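PDB 3K01: Acarbose/maltose binding protein GacH from Streptomyces glaucescens, which binds acarbose and an acarbose homolog, and probably maltose-type sugars, as the solute receptor of an ABC transporter. Local coordinates for residues G181-G186 with I235-D240; Y190-Y195 with R220-I225; D214-V219 with S392-A397. One frame throughout, in Å; residues are numbered along the deposited sequence.

Contact 1: residues G181-G186 with I235-D240; sequences GLYLRG and ITDASD
Tyr183 and Ile235 face each other as the matched pair of a short parallel bridge, their CA atoms 5.2 Å apart. Two backbone bonds flank the pair and hold its register: Ile235 N donates to Leu182 O, and Leu184 N to Ile235 O at 2.9 Å. The two side chains rise from the same face of the sheet and cross at about a right angle, with Tyr183 CD1 against Ile235 CG1 at 3.9 Å. One face of the tyrosine ring is covered near its rim by Ile235 O.

With CG anti to the backbone N (chi1 -172°), the Tyr183 ring runs forward along the neighbouring segment and carries its hydroxyl past Thr236 to Asp237. There Tyr183 OH donates at 2.6 Å to Asp237 OD2, which receives it on its anti lone pair, and ring and carboxylate planes differ by only 22°. A water extends this grip, donating to both Tyr183 OH and Asp237 O while accepting from Gly186 N at 2.8 Å.

Thr236 takes over where the backbone ladder stops. Its OG1 donates to Leu184 O at 2.7 Å, a side-chain bond succeeding the main-chain ones. Val254 of strand 254-259 touches both Tyr183 and Ile235; helix 241-251 touches Tyr183 and Asp237, and helix 216-230 touches Leu184 and Thr236. Parallel strands 180-183 and 234-235, joined through intervening helices and packed against helices, are characteristic of the alpha/beta lobes of periplasmic-type solute-binding proteins.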
loop_
_atom_site.group_PDB
_atom_site.type_symbol
_atom_site.label_atom_id
_atom_site.label_comp_id
_atom_site.label_asym_id
_atom_site.label_seq_id
_atom_site.Cartn_x
_atom_site.Cartn_y
_atom_site.Cartn_z
ATOM N N GLY A 181 10.192 23.261 1.337
ATOM C CA GLY A 181 10.631 21.935 1.805
ATOM C C GLY A 181 9.851 20.767 1.240
ATOM O O GLY A 181 10.442 19.847 0.679
ATOM N N LEU A 182 8.526 20.812 1.402
ATOM C CA LEU A 182 7.694 19.635 1.183
ATOM C C LEU A 182 6.493 19.957 0.320
ATOM O O LEU A 182 5.826 20.983 0.514
ATOM C CB LEU A 182 7.196 19.149 2.554
ATOM C CG LEU A 182 6.259 17.936 2.603
ATOM C CD1 LEU A 182 6.935 16.653 2.095
ATOM C CD2 LEU A 182 5.665 17.700 3.976
ATOM N N TYR A 183 6.148 19.050 -0.596
ATOM C CA TYR A 183 4.802 19.053 -1.172
ATOM C C TYR A 183 3.952 18.118 -0.359
ATOM O O TYR A 183 4.282 16.941 -0.293
ATOM C CB TYR A 183 4.776 18.634 -2.651
ATOM C CG TYR A 183 3.399 18.856 -3.222
ATOM C CD1 TYR A 183 3.097 20.035 -3.889
ATOM C CD2 TYR A 183 2.374 17.948 -3.013
ATOM C CE1 TYR A 183 1.810 20.289 -4.364
ATOM C CE2 TYR A 183 1.090 18.186 -3.507
ATOM C CZ TYR A 183 0.836 19.336 -4.164
ATOM O OH TYR A 183 -0.450 19.548 -4.613
ATOM N N LEU A 184 2.916 18.645 0.310
ATOM C CA LEU A 184 2.041 17.840 1.155
ATOM C C LEU A 184 0.815 17.543 0.321
ATOM O O LEU A 184 0.083 18.466 -0.073
ATOM C CB LEU A 184 1.698 18.632 2.422
ATOM C CG LEU A 184 0.800 17.892 3.430
ATOM C CD1 LEU A 184 1.144 18.292 4.826
ATOM C CD2 LEU A 184 -0.675 18.167 3.184
ATOM N N ARG A 185 0.588 16.272 0.002
ATOM C CA ARG A 185 -0.560 15.902 -0.813
ATOM C C ARG A 185 -1.840 16.130 -0.018
ATOM O O ARG A 185 -2.036 15.494 1.021
ATOM C CB ARG A 185 -0.454 14.434 -1.230
ATOM C CG ARG A 185 -1.658 13.870 -1.967
ATOM C CD ARG A 185 -1.481 14.102 -3.426
ATOM N NE ARG A 185 -2.531 13.531 -4.304
ATOM C CZ ARG A 185 -2.553 12.300 -4.802
ATOM N NH1 ARG A 185 -1.598 11.424 -4.519
ATOM N NH2 ARG A 185 -3.545 11.954 -5.617
ATOM N N GLY A 186 -2.710 17.003 -0.517
ATOM C CA GLY A 186 -3.869 17.402 0.277
ATOM C C GLY A 186 -5.196 16.843 -0.169
ATOM O O GLY A 186 -6.192 17.110 0.495
ATOM N N ILE A 235 3.694 23.087 0.752
ATOM C CA ILE A 235 2.606 23.615 -0.060
ATOM C C ILE A 235 1.672 22.452 -0.428
ATOM O O ILE A 235 2.034 21.282 -0.334
ATOM C CB ILE A 235 3.106 24.318 -1.344
ATOM C CG1 ILE A 235 4.050 23.402 -2.140
ATOM C CG2 ILE A 235 3.755 25.661 -0.991
ATOM C CD1 ILE A 235 4.411 23.942 -3.532
ATOM N N THR A 236 0.467 22.792 -0.865
ATOM C CA THR A 236 -0.531 21.789 -1.196
ATOM C C THR A 236 -1.513 22.355 -2.214
ATOM O O THR A 236 -1.415 23.535 -2.604
ATOM C CB THR A 236 -1.266 21.301 0.079
ATOM O OG1 THR A 236 -2.026 20.144 -0.255
ATOM C CG2 THR A 236 -2.189 22.382 0.639
ATOM N N ASP A 237 -2.430 21.504 -2.676
ATOM C CA ASP A 237 -3.450 21.911 -3.652
ATOM C C ASP A 237 -4.708 21.121 -3.358
ATOM O O ASP A 237 -4.644 19.940 -3.035
ATOM C CB ASP A 237 -3.005 21.624 -5.097
ATOM C CG ASP A 237 -1.858 22.484 -5.537
ATOM O OD1 ASP A 237 -2.081 23.647 -5.926
ATOM O OD2 ASP A 237 -0.715 21.975 -5.497
ATOM N N ALA A 238 -5.862 21.753 -3.562
ATOM C CA ALA A 238 -7.138 21.077 -3.340
ATOM C C ALA A 238 -7.566 20.202 -4.491
ATOM O O ALA A 238 -8.443 19.354 -4.361
ATOM C CB ALA A 238 -8.216 22.110 -3.057
ATOM N N SER A 239 -6.953 20.398 -5.651
ATOM C CA SER A 239 -7.311 19.649 -6.855
ATOM C C SER A 239 -6.050 19.207 -7.575
ATOM O O SER A 239 -4.988 19.815 -7.386
ATOM C CB SER A 239 -8.171 20.515 -7.784
ATOM O OG SER A 239 -9.404 20.849 -7.150
ATOM N N ASP A 240 -6.179 18.184 -8.411
ATOM C CA ASP A 240 -5.089 17.731 -9.282
ATOM C C ASP A 240 -3.820 17.453 -8.464
ATOM O O ASP A 240 -2.715 17.755 -8.915
ATOM C CB ASP A 240 -4.850 18.788 -10.386
ATOM C CG ASP A 240 -4.118 18.238 -11.618
ATOM O OD1 ASP A 240 -4.138 17.038 -11.871
ATOM O OD2 ASP A 240 -3.535 19.083 -12.333
HETATM O O HOH W 1 -2.476 18.160 -3.089
#

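Contact 2: residues Y190-Y195 with R220-I225; sequences YWFLPY and RAYRVI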
loop_
_atom_site.group_PDB
_atom_site.type_symbol
_atom_site.label_atom_id
_atom_site.label_comp_id
_atom_site.label_asym_id
_atom_site.label_seq_id
_atom_site.Cartn_x
_atom_site.Cartn_y
_atom_site.Cartn_z
ATOM N N TYR A 190 -5.091 8.745 1.513
ATOM C CA TYR A 190 -4.027 7.792 1.852
ATOM C C TYR A 190 -2.797 8.539 2.391
ATOM O O TYR A 190 -2.080 8.033 3.245
ATOM C CB TYR A 190 -3.699 7.001 0.597
ATOM C CG TYR A 190 -2.936 5.718 0.810
ATOM C CD1 TYR A 190 -3.484 4.670 1.560
ATOM C CD2 TYR A 190 -1.703 5.515 0.198
ATOM C CE1 TYR A 190 -2.838 3.475 1.687
ATOM C CE2 TYR A 190 -1.023 4.306 0.370
ATOM C CZ TYR A 190 -1.633 3.298 1.082
ATOM O OH TYR A 190 -0.979 2.092 1.261
ATOM N N TRP A 191 -2.606 9.777 1.903
ATOM C CA TRP A 191 -1.494 10.612 2.328
ATOM C C TRP A 191 -1.691 11.276 3.674
ATOM O O TRP A 191 -0.752 11.872 4.193
ATOM C CB TRP A 191 -1.168 11.663 1.256
ATOM C CG TRP A 191 -0.246 11.146 0.125
ATOM C CD1 TRP A 191 1.075 11.475 -0.038
ATOM C CD2 TRP A 191 -0.574 10.267 -0.968
ATOM N NE1 TRP A 191 1.578 10.846 -1.151
ATOM C CE2 TRP A 191 0.603 10.092 -1.740
ATOM C CE3 TRP A 191 -1.741 9.601 -1.365
ATOM C CZ2 TRP A 191 0.641 9.276 -2.884
ATOM C CZ3 TRP A 191 -1.706 8.792 -2.500
ATOM C CH2 TRP A 191 -0.525 8.634 -3.245
ATOM N N PHE A 192 -2.885 11.177 4.260
ATOM C CA PHE A 192 -3.045 11.611 5.629
ATOM C C PHE A 192 -2.453 10.618 6.627
ATOM O O PHE A 192 -2.033 10.990 7.726
ATOM C CB PHE A 192 -4.547 11.827 5.910
ATOM C CG PHE A 192 -4.856 12.273 7.301
ATOM C CD1 PHE A 192 -4.494 13.550 7.718
ATOM C CD2 PHE A 192 -5.530 11.442 8.181
ATOM C CE1 PHE A 192 -4.830 13.996 9.023
ATOM C CE2 PHE A 192 -5.867 11.902 9.496
ATOM C CZ PHE A 192 -5.507 13.156 9.891
ATOM N N LEU A 193 -2.477 9.337 6.247
ATOM C CA LEU A 193 -2.192 8.299 7.209
ATOM C C LEU A 193 -0.803 8.383 7.855
ATOM O O LEU A 193 -0.686 8.168 9.061
ATOM C CB LEU A 193 -2.500 6.904 6.625
ATOM C CG LEU A 193 -3.976 6.700 6.254
ATOM C CD1 LEU A 193 -4.158 5.338 5.591
ATOM C CD2 LEU A 193 -4.874 6.769 7.489
ATOM N N PRO A 194 0.252 8.741 7.102
ATOM C CA PRO A 194 1.542 8.911 7.802
ATOM C C PRO A 194 1.498 9.900 8.961
ATOM O O PRO A 194 2.152 9.685 9.979
ATOM C CB PRO A 194 2.461 9.433 6.681
ATOM C CG PRO A 194 1.900 8.797 5.443
ATOM C CD PRO A 194 0.398 8.921 5.637
ATOM N N TYR A 195 0.738 10.983 8.793
ATOM C CA TYR A 195 0.603 11.962 9.878
ATOM C C TYR A 195 -0.171 11.418 11.068
ATOM O O TYR A 195 0.181 11.684 12.222
ATOM C CB TYR A 195 -0.013 13.278 9.359
ATOM C CG TYR A 195 0.852 13.865 8.264
ATOM C CD1 TYR A 195 2.113 14.392 8.526
ATOM C CD2 TYR A 195 0.427 13.833 6.959
ATOM C CE1 TYR A 195 2.912 14.884 7.491
ATOM C CE2 TYR A 195 1.202 14.318 5.926
ATOM C CZ TYR A 195 2.443 14.851 6.219
ATOM O OH TYR A 195 3.234 15.288 5.164
ATOM N N ARG A 220 -4.490 15.881 16.631
ATOM C CA ARG A 220 -3.120 16.350 16.388
ATOM C C ARG A 220 -2.708 16.127 14.947
ATOM O O ARG A 220 -1.990 16.950 14.391
ATOM C CB ARG A 220 -2.097 15.673 17.296
ATOM C CG ARG A 220 -2.163 16.132 18.755
ATOM C CD ARG A 220 -0.920 15.698 19.501
ATOM N NE ARG A 220 -0.656 14.249 19.429
ATOM C CZ ARG A 220 -1.126 13.352 20.291
ATOM N NH1 ARG A 220 -0.836 12.063 20.154
ATOM N NH2 ARG A 220 -1.886 13.753 21.314
ATOM N N ALA A 221 -3.118 15.020 14.336
ATOM C CA ALA A 221 -2.731 14.762 12.948
ATOM C C ALA A 221 -3.314 15.808 11.996
ATOM O O ALA A 221 -2.604 16.296 11.091
ATOM C CB ALA A 221 -3.150 13.378 12.549
ATOM N N TYR A 222 -4.598 16.146 12.162
ATOM C CA TYR A 222 -5.142 17.230 11.364
ATOM C C TYR A 222 -4.425 18.559 11.638
ATOM O O TYR A 222 -4.230 19.368 10.714
ATOM C CB TYR A 222 -6.652 17.352 11.571
ATOM C CG TYR A 222 -7.485 16.285 10.892
ATOM C CD1 TYR A 222 -7.576 16.221 9.504
ATOM C CD2 TYR A 222 -8.209 15.349 11.647
ATOM C CE1 TYR A 222 -8.382 15.272 8.883
ATOM C CE2 TYR A 222 -9.012 14.397 11.025
ATOM C CZ TYR A 222 -9.074 14.357 9.646
ATOM O OH TYR A 222 -9.870 13.449 8.978
ATOM N N ARG A 223 -4.047 18.800 12.895
ATOM C CA ARG A 223 -3.300 20.018 13.220
ATOM C C ARG A 223 -1.939 20.042 12.538
ATOM O O ARG A 223 -1.508 21.084 12.063
ATOM C CB ARG A 223 -3.142 20.151 14.730
ATOM C CG ARG A 223 -2.618 21.509 15.177
ATOM C CD ARG A 223 -2.623 21.653 16.684
ATOM N NE ARG A 223 -3.984 21.632 17.203
ATOM C CZ ARG A 223 -4.464 20.731 18.059
ATOM N NH1 ARG A 223 -3.695 19.744 18.526
ATOM N NH2 ARG A 223 -5.718 20.839 18.463
ATOM N N VAL A 224 -1.251 18.906 12.502
ATOM C CA VAL A 224 0.088 18.846 11.884
ATOM C C VAL A 224 0.042 19.235 10.421
ATOM O O VAL A 224 0.892 20.013 9.951
ATOM C CB VAL A 224 0.680 17.414 12.035
ATOM C CG1 VAL A 224 1.868 17.167 11.064
ATOM C CG2 VAL A 224 1.100 17.154 13.462
ATOM N N ILE A 225 -0.932 18.734 9.675
ATOM C CA ILE A 225 -0.928 19.029 8.250
ATOM C C ILE A 225 -1.189 20.513 8.003
ATOM O O ILE A 225 -0.573 21.124 7.129
ATOM C CB ILE A 225 -1.892 18.117 7.429
ATOM C CG1 ILE A 225 -3.385 18.373 7.752
ATOM C CG2 ILE A 225 -1.497 16.646 7.581
ATOM C CD1 ILE A 225 -4.322 17.596 6.838
#
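Phe192 and Tyr222 form an offset stack that opens the apolar interface between the chain leading into helix 193-198 and the middle of helix 216-230, a packing within the alpha/beta fold of a solute-binding protein. The ring centroids lie 4.4 Å apart and the planes are tilted by 27°, so the overlap is partial: Phe192 CZ sits over the centre of the Tyr222 ring, while Phe192 CE1 approaches Tyr222 CD1 to 3.6 Å. Phe192 reaches this place because its CG stands anti to the backbone N (chi1 180°), which carries the ring toward helix 216-230. The side chains themselves cross at about a right angle. Beyond the stack, Tyr222 OH is hydrogen-bonded to Thr400 OG1, tying the far end of this ring to helix 393-407.

The second kind of interaction is CH-pi. Ile225 places its CG2 methyl over one face of the Tyr195 ring, 3.9 Å from the centroid and 30° off the ring normal, displaced toward the CD2 side of the ring.

Contacts of aliphatic side chains with the two aromatic residues complete the interface. Ala221 is small enough to let the backbones come close, with Ala221 CA 5.3 Å from Tyr195 CA, and its CB meets both Phe192 CZ and the carbonyl oxygen of Tyr195. Ile225 also touches both residues, since its other branch, ending in CD1, reaches Phe192 CD1. Helix 376-387 adds Ile379 against Phe192 and Met383 against Ile225. On the same side of the Tyr195 ring as Ile225 CG2, Val224 CG1 approaches obliquely, 3.8 Å from Tyr195 CD1.

Contact 3: residues D214-V219 with S392-A397; sequences DDEAGV and SPDEAA
Val219 meets helix 393-407 with both of its methyl groups, and its side chain can be followed outward from CB. At CB the chain forks. The CG1 branch, anti to the backbone N (chi1 174°), heads for the first turn of the opposing helix, where it lies 4.1 Å from Pro393 CB and about as near to the backbone N and CA of Asp394. The CG2 branch turns toward the next turn and touches Ala397 CB at 3.6 Å; Asp394 OD1 lies 3.9 Å from the same methyl. The valine thus touches Pro393, Asp394 and Ala397 in the first turns of the helix.

Polar groups lie beside this apolar contact. Asp214 CB comes to 3.2 Å from Ala397 O, while its carboxylate turns away to a salt bridge with Arg405. Both helices begin here: Ser392 OG caps one through a weak bond from Glu395 N, and Asp215 holds the N-cap position of the other, though its side chain is modelled in two conformers and its bond from Gly218 N is therefore doubtful.

Both exposed, Glu216 OE2 and Asp394 OD1 stand 4.4 Å apart, and one water donates to both, at 2.6 Å to Asp394 OD1. This bridging water probably eases the repulsion between the carboxylates. With no direct polar bond between the segments, the hold rests chiefly on van der Waals packing around Val219.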
loop_
_atom_site.group_PDB
_atom_site.type_symbol
_atom_site.label_atom_id
_atom_site.label_comp_id
_atom_site.label_asym_id
_atom_site.label_seq_id
_atom_site.Cartn_x
_atom_site.Cartn_y
_atom_site.Cartn_z
ATOM N N ASP A 214 -10.826 9.836 16.197
ATOM C CA ASP A 214 -11.146 11.106 16.853
ATOM C C ASP A 214 -10.585 11.213 18.263
ATOM O O ASP A 214 -11.027 12.085 19.043
ATOM C CB ASP A 214 -12.650 11.413 16.816
ATOM C CG ASP A 214 -13.504 10.304 17.406
ATOM O OD1 ASP A 214 -12.976 9.254 17.816
ATOM O OD2 ASP A 214 -14.732 10.534 17.494
ATOM N N ASP A 215 -9.654 10.336 18.639
ATOM C CA ASP A 215 -8.952 10.601 19.878
ATOM C C ASP A 215 -7.939 11.731 19.655
ATOM O O ASP A 215 -7.873 12.321 18.567
ATOM C CB ASP A 215 -8.321 9.341 20.433
ATOM C CG ASP A 215 -7.225 8.815 19.568
ATOM O OD1 ASP A 215 -6.742 9.555 18.667
ATOM O OD2 ASP A 215 -6.848 7.644 19.796
ATOM N N GLU A 216 -7.205 12.096 20.696
ATOM C CA GLU A 216 -6.363 13.270 20.558
ATOM C C GLU A 216 -5.291 13.126 19.492
ATOM O O GLU A 216 -4.907 14.127 18.874
ATOM C CB GLU A 216 -5.791 13.726 21.894
ATOM C CG GLU A 216 -6.816 14.615 22.665
ATOM C CD GLU A 216 -7.311 15.878 21.886
ATOM O OE1 GLU A 216 -6.526 16.512 21.142
ATOM O OE2 GLU A 216 -8.500 16.251 22.036
ATOM N N ALA A 217 -4.809 11.909 19.259
ATOM C CA ALA A 217 -3.841 11.696 18.179
ATOM C C ALA A 217 -4.411 12.089 16.827
ATOM O O ALA A 217 -3.711 12.645 15.995
ATOM C CB ALA A 217 -3.380 10.259 18.152
ATOM N N GLY A 218 -5.689 11.810 16.590
ATOM C CA GLY A 218 -6.321 12.196 15.336
ATOM C C GLY A 218 -6.457 13.702 15.197
ATOM O O GLY A 218 -6.210 14.289 14.122
ATOM N N VAL A 219 -6.827 14.366 16.294
ATOM C CA VAL A 219 -6.889 15.827 16.269
ATOM C C VAL A 219 -5.510 16.391 15.946
ATOM O O VAL A 219 -5.368 17.255 15.081
ATOM C CB VAL A 219 -7.356 16.363 17.636
ATOM C CG1 VAL A 219 -7.271 17.900 17.664
ATOM C CG2 VAL A 219 -8.766 15.880 17.961
ATOM N N SER A 392 -11.670 23.318 11.823
ATOM C CA SER A 392 -10.573 23.131 12.761
ATOM C C SER A 392 -10.222 21.649 12.895
ATOM O O SER A 392 -11.067 20.785 12.674
ATOM C CB SER A 392 -10.967 23.681 14.132
ATOM O OG SER A 392 -12.009 22.896 14.711
ATOM N N PRO A 393 -8.991 21.352 13.291
ATOM C CA PRO A 393 -8.610 19.974 13.590
ATOM C C PRO A 393 -9.575 19.221 14.504
ATOM O O PRO A 393 -9.869 18.053 14.243
ATOM C CB PRO A 393 -7.224 20.134 14.231
ATOM C CG PRO A 393 -6.663 21.300 13.493
ATOM C CD PRO A 393 -7.826 22.257 13.368
ATOM N N ASP A 394 -10.075 19.844 15.558
ATOM C CA ASP A 394 -10.931 19.098 16.470
ATOM C C ASP A 394 -12.247 18.751 15.783
ATOM O O ASP A 394 -12.731 17.627 15.925
ATOM C CB ASP A 394 -11.209 19.905 17.732
ATOM C CG ASP A 394 -12.021 19.116 18.724
ATOM O OD1 ASP A 394 -11.415 18.296 19.419
ATOM O OD2 ASP A 394 -13.248 19.292 18.770
ATOM N N GLU A 395 -12.852 19.695 15.074
ATOM C CA GLU A 395 -14.112 19.410 14.397
ATOM C C GLU A 395 -13.877 18.395 13.281
ATOM O O GLU A 395 -14.720 17.523 13.049
ATOM C CB GLU A 395 -14.765 20.676 13.829
ATOM C CG GLU A 395 -16.164 20.418 13.265
ATOM C CD GLU A 395 -16.858 21.632 12.715
ATOM O OE1 GLU A 395 -16.175 22.619 12.380
ATOM O OE2 GLU A 395 -18.111 21.600 12.611
ATOM N N ALA A 396 -12.745 18.496 12.577
ATOM C CA ALA A 396 -12.421 17.518 11.532
ATOM C C ALA A 396 -12.344 16.113 12.112
ATOM O O ALA A 396 -12.880 15.169 11.534
ATOM C CB ALA A 396 -11.099 17.863 10.864
ATOM N N ALA A 397 -11.654 15.958 13.226
ATOM C CA ALA A 397 -11.536 14.654 13.862
ATOM C C ALA A 397 -12.890 14.137 14.329
ATOM O O ALA A 397 -13.237 12.966 14.077
ATOM C CB ALA A 397 -10.555 14.735 15.015
HETATM O O HOH W 2 -9.280 18.800 20.894
#

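The three contacts make a continuous series through one region of the protein. Contacts 1 and 2 have centres about 13 Å apart and touch, through Leu182 and Leu184 against Tyr195 and Arg185 against Trp191; contacts 2 and 3 have centres about 10 Å apart and touch where Tyr222 packs on Pro393 and Ala397. Contacts 1 and 3 do not touch, their nearest atoms being about 11 Å apart. Along the chain, both segments of contact 2 fall between those of contact 1; 214-219 directly precedes 220-225 on helix 216-230, and its partner is C-terminal, so contact 3 crosses both others. Helix 216-230 therefore links the strand pair to helix 393-407, joining sequence-distant parts.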